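Local coordinates for beta-ketoacyl synthase (Pseudomonas aeruginosa, PDB 4CW4), which catalyses the condensation of acetyl-CoA with malonyl-acyl carrier protein to acetoacetyl-acyl carrier protein, the primer that starts fatty acid synthesis, at the interface of chains A and B. Coordinates in Å, arbitrary orientation; residue numbers count along the deposited sequence, not the author numbering. Chains: chain A/B, Beta-ketoacyl synthase.

Contact 1: the interface of chains A and B. Residues chain A 612-613, 617, 626, 628; chain B 412, 415-416, 461.
B:Ala415 is the centre of the patch. Its methyl CB points into a group of chain A side chains. CG1 of A:Val612 lies 3.9 Å from this CB. CG2 of A:Val617 reaches the same methyl from the neighbouring strand. The two valines share a rotamer but use different branches. A:Val612 offers the methyl that is anti to its backbone N (chi1 -179°). A:Val617 offers the one anti to its carbonyl carbon. The phenol oxygen OH of A:Tyr628 also meets B:Ala415, 3.4 Å from CB. The small side chain probably lets helix 409-425 of chain B come close to the chain A strands.

One turn earlier on that helix, B:Leu412 meets A:Leu626. The two side chains cross obliquely, with CD2 of B:Leu412 3.8 Å from CD1 of A:Leu626. The other branch of A:Leu626, CD2, lies against B:Lys416 at about a right angle, 4.0 Å from its CD. B:Lys416 thus adds its aliphatic stem to the apolar surface. The stem bends at chi3 (71°), and NZ continues past the leucine.

A:Tyr628 covers the other part of the helix. One face of its ring lies over the backbone of B:Ala415 and B:Lys416; CE1 is 4.1 Å from CA of the lysine. On its CE2 side the ring meets B:Phe461, which comes from the opposite direction out of the end of helix 444-461. CZ of B:Phe461 is 4.0 Å from this CE2, obliquely above the same face. The phenylalanine also brings CZ near the carbonyl of A:Ser613.

That carbonyl forms the polar rim. It accepts a hydrogen bond from the tyrosine hydroxyl within chain A, which probably helps fix the ring against residues of both chain B helices. The patch belongs to the homodimer interface. A:Ser613 O lies in the plane of the tyrosine ring, 2.8 Å from OH, with a C=O...OH angle of 169°.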
loop_
_atom_site.group_PDB
_atom_site.type_symbol
_atom_site.label_atom_id
_atom_site.label_comp_id
_atom_site.label_asym_id
_atom_site.label_seq_id
_atom_site.Cartn_x
_atom_site.Cartn_y
_atom_site.Cartn_z
ATOM N N VAL A 612 -27.248 -4.171 -17.254
ATOM C CA VAL A 612 -26.472 -5.394 -17.211
ATOM C C VAL A 612 -27.197 -6.466 -18.004
ATOM O O VAL A 612 -28.361 -6.727 -17.755
ATOM C CB VAL A 612 -26.270 -5.897 -15.760
ATOM C CG1 VAL A 612 -25.436 -7.159 -15.769
ATOM C CG2 VAL A 612 -25.614 -4.823 -14.894
ATOM N N SER A 613 -26.496 -7.079 -18.956
ATOM C CA SER A 613 -26.978 -8.288 -19.603
ATOM C C SER A 613 -25.938 -9.401 -19.514
ATOM O O SER A 613 -24.868 -9.231 -18.946
ATOM C CB SER A 613 -27.322 -8.030 -21.083
ATOM O OG SER A 613 -26.149 -7.918 -21.881
ATOM N N VAL A 617 -22.265 -4.721 -20.306
ATOM C CA VAL A 617 -22.776 -3.718 -19.387
ATOM C C VAL A 617 -22.690 -2.372 -20.078
ATOM O O VAL A 617 -21.657 -2.040 -20.652
ATOM C CB VAL A 617 -21.927 -3.649 -18.106
ATOM C CG1 VAL A 617 -22.465 -2.592 -17.154
ATOM C CG2 VAL A 617 -21.902 -4.998 -17.441
ATOM N N LEU A 626 -19.312 -2.083 -22.204
ATOM C CA LEU A 626 -18.317 -2.984 -21.652
ATOM C C LEU A 626 -18.757 -4.380 -22.076
ATOM O O LEU A 626 -19.714 -4.921 -21.522
ATOM C CB LEU A 626 -18.273 -2.858 -20.122
ATOM C CG LEU A 626 -17.132 -3.543 -19.377
ATOM C CD1 LEU A 626 -17.148 -3.123 -17.914
ATOM C CD2 LEU A 626 -17.191 -5.050 -19.483
ATOM N N TYR A 628 -18.095 -8.319 -22.307
ATOM C CA TYR A 628 -17.304 -9.301 -21.577
ATOM C C TYR A 628 -16.334 -9.966 -22.536
ATOM O O TYR A 628 -16.711 -10.336 -23.654
ATOM C CB TYR A 628 -18.202 -10.367 -20.950
ATOM C CG TYR A 628 -19.340 -9.825 -20.104
ATOM C CD1 TYR A 628 -19.119 -8.876 -19.120
ATOM C CD2 TYR A 628 -20.637 -10.264 -20.300
ATOM C CE1 TYR A 628 -20.146 -8.385 -18.355
ATOM C CE2 TYR A 628 -21.675 -9.773 -19.548
ATOM C CZ TYR A 628 -21.426 -8.826 -18.571
ATOM O OH TYR A 628 -22.465 -8.338 -17.811
ATOM N N LEU B 412 -20.044 -3.562 -12.144
ATOM C CA LEU B 412 -19.137 -4.045 -13.170
ATOM C C LEU B 412 -18.347 -5.268 -12.698
ATOM O O LEU B 412 -18.212 -6.237 -13.445
ATOM C CB LEU B 412 -18.184 -2.938 -13.601
ATOM C CG LEU B 412 -18.753 -1.880 -14.557
ATOM C CD1 LEU B 412 -19.978 -1.175 -14.019
ATOM C CD2 LEU B 412 -17.678 -0.868 -14.894
ATOM N N ALA B 415 -20.819 -8.357 -12.381
ATOM C CA ALA B 415 -21.260 -8.786 -13.704
ATOM C C ALA B 415 -20.134 -9.499 -14.433
ATOM O O ALA B 415 -20.341 -10.583 -14.997
ATOM C CB ALA B 415 -21.761 -7.608 -14.521
ATOM N N LYS B 416 -18.946 -8.897 -14.456
ATOM C CA LYS B 416 -17.827 -9.520 -15.176
ATOM C C LYS B 416 -17.438 -10.852 -14.534
ATOM O O LYS B 416 -17.069 -11.809 -15.223
ATOM C CB LYS B 416 -16.607 -8.599 -15.227
ATOM C CG LYS B 416 -16.789 -7.378 -16.086
ATOM C CD LYS B 416 -15.542 -6.522 -16.103
ATOM C CE LYS B 416 -14.428 -7.181 -16.886
ATOM N NZ LYS B 416 -13.177 -6.388 -16.926
ATOM N N PHE B 461 -28.462 -12.848 -15.560
ATOM C CA PHE B 461 -27.946 -14.177 -15.890
ATOM C C PHE B 461 -28.976 -15.285 -15.627
ATOM O O PHE B 461 -28.663 -16.469 -15.730
ATOM C CB PHE B 461 -26.627 -14.431 -15.146
ATOM C CG PHE B 461 -25.482 -13.635 -15.696
ATOM C CD1 PHE B 461 -24.717 -14.130 -16.740
ATOM C CD2 PHE B 461 -25.187 -12.375 -15.197
ATOM C CE1 PHE B 461 -23.668 -13.386 -17.262
ATOM C CE2 PHE B 461 -24.144 -11.623 -15.733
ATOM C CZ PHE B 461 -23.391 -12.138 -16.763
#

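Contact 2: the interface of chains A and B. Residues chain A 607-608; chain B 452, 456.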
loop_
_atom_site.group_PDB
_atom_site.type_symbol
_atom_site.label_atom_id
_atom_site.label_comp_id
_atom_site.label_asym_id
_atom_site.label_seq_id
_atom_site.Cartn_x
_atom_site.Cartn_y
_atom_site.Cartn_z
ATOM N N GLU A 607 -26.705 5.038 -11.006
ATOM C CA GLU A 607 -26.515 3.591 -10.964
ATOM C C GLU A 607 -27.749 2.842 -11.459
ATOM O O GLU A 607 -27.642 1.734 -11.984
ATOM C CB GLU A 607 -26.096 3.169 -9.552
ATOM C CG GLU A 607 -24.878 4.011 -9.078
ATOM C CD GLU A 607 -24.353 3.708 -7.680
ATOM O OE1 GLU A 607 -23.971 2.555 -7.399
ATOM O OE2 GLU A 607 -24.256 4.663 -6.884
ATOM N N HIS A 608 -28.925 3.450 -11.334
ATOM C CA HIS A 608 -30.135 2.777 -11.774
ATOM C C HIS A 608 -30.209 2.707 -13.305
ATOM O O HIS A 608 -30.963 1.903 -13.839
ATOM C CB HIS A 608 -31.372 3.425 -11.135
ATOM C CG HIS A 608 -31.358 3.376 -9.634
ATOM N ND1 HIS A 608 -31.035 4.466 -8.853
ATOM C CD2 HIS A 608 -31.578 2.352 -8.775
ATOM C CE1 HIS A 608 -31.084 4.121 -7.576
ATOM N NE2 HIS A 608 -31.419 2.844 -7.502
ATOM N N GLU B 452 -29.078 -4.879 -4.206
ATOM C CA GLU B 452 -29.556 -4.430 -5.508
ATOM C C GLU B 452 -28.603 -4.868 -6.623
ATOM O O GLU B 452 -29.050 -5.319 -7.669
ATOM C CB GLU B 452 -29.749 -2.918 -5.537
ATOM C CG GLU B 452 -30.224 -2.437 -6.876
ATOM C CD GLU B 452 -30.809 -1.048 -6.822
ATOM O OE1 GLU B 452 -30.570 -0.332 -5.833
ATOM O OE2 GLU B 452 -31.517 -0.681 -7.782
ATOM N N ARG B 456 -29.739 -7.631 -9.434
ATOM C CA ARG B 456 -29.784 -7.239 -10.836
ATOM C C ARG B 456 -28.840 -8.068 -11.726
ATOM O O ARG B 456 -29.157 -8.351 -12.887
ATOM C CB ARG B 456 -29.507 -5.749 -10.968
ATOM C CG ARG B 456 -30.596 -4.890 -10.342
ATOM C CD ARG B 456 -30.353 -3.424 -10.623
ATOM N NE ARG B 456 -30.376 -3.174 -12.060
ATOM C CZ ARG B 456 -29.866 -2.102 -12.652
ATOM N NH1 ARG B 456 -29.275 -1.159 -11.938
ATOM N NH2 ARG B 456 -29.934 -1.991 -13.971
#
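A:His608 and B:Glu452 make the close part of this small patch of the homodimer interface. The imidazole carbon CD2 lies 3.2 Å from OE2, one oxygen of the glutamate carboxylate. The neighbouring ring nitrogen NE2 is 3.5 Å from the same oxygen. The carboxylate therefore meets the CD2-NE2 side of the imidazole. The other oxygen, OE1, stands a little farther away, 3.7 Å from NE2. The side chains cross at about a right angle, and the planes of ring and carboxylate are 45° apart. No hydrogen bond is formed between ring and carboxylate here; the contact is close packing, probably with some electrostatic attraction. The carboxylate could still favour a protonated imidazole, but the charge on the histidine is not seen.

B:Glu452 reaches across with its CG anti to the backbone N (chi1 179°). Its chain stays extended beyond CG. This stretched form carries the carboxylate from the chain B helix to the ring. CD of the glutamate ends 4.0 Å from CD2 of the histidine.

The looser side is formed by B:Arg456, one turn farther along the same helix. Its guanidinium approaches the backbone of chain A. Less of the arginine is buried by the partner chain than of the histidine or the glutamate. NH1 gives a weak hydrogen bond to the main-chain O of A:Glu607, 3.3 Å long and bent to 143° at the hydrogen. The acceptor lies at the guanidinium edge, in its plane. A bend at chi3 helps turn the guanidinium towards that carbonyl. A:Glu607 thus takes part through its carbonyl, while its carboxylate is directed away from the arginine. NH1 and NH2 each lie 4.0 Å from the carbonyl O of A:His608, a distance too long for a hydrogen bond.

A:Glu607 and A:His608 begin the 3-10 helix 607-609, just before strand 611-612. B:Glu452 and B:Arg456 lie on successive turns of helix 444-461.

Contact 1 and contact 2 lie about 12 Å apart, measured between the centres of their C-alpha atoms. They share helix 444-461 of chain B: contact 2 uses its middle and contact 1 its last residue. On chain A, the 3-10 helix 607-609 of contact 2 leads within a few residues to strand 611-612 of contact 1. The C-terminal part of one subunit thus lies along the other. The two-fold axis repeats both contacts with the chains exchanged. Their centres are about 38 and 41 Å from A:Cys286, so their role is probably in dimer assembly rather than direct catalysis.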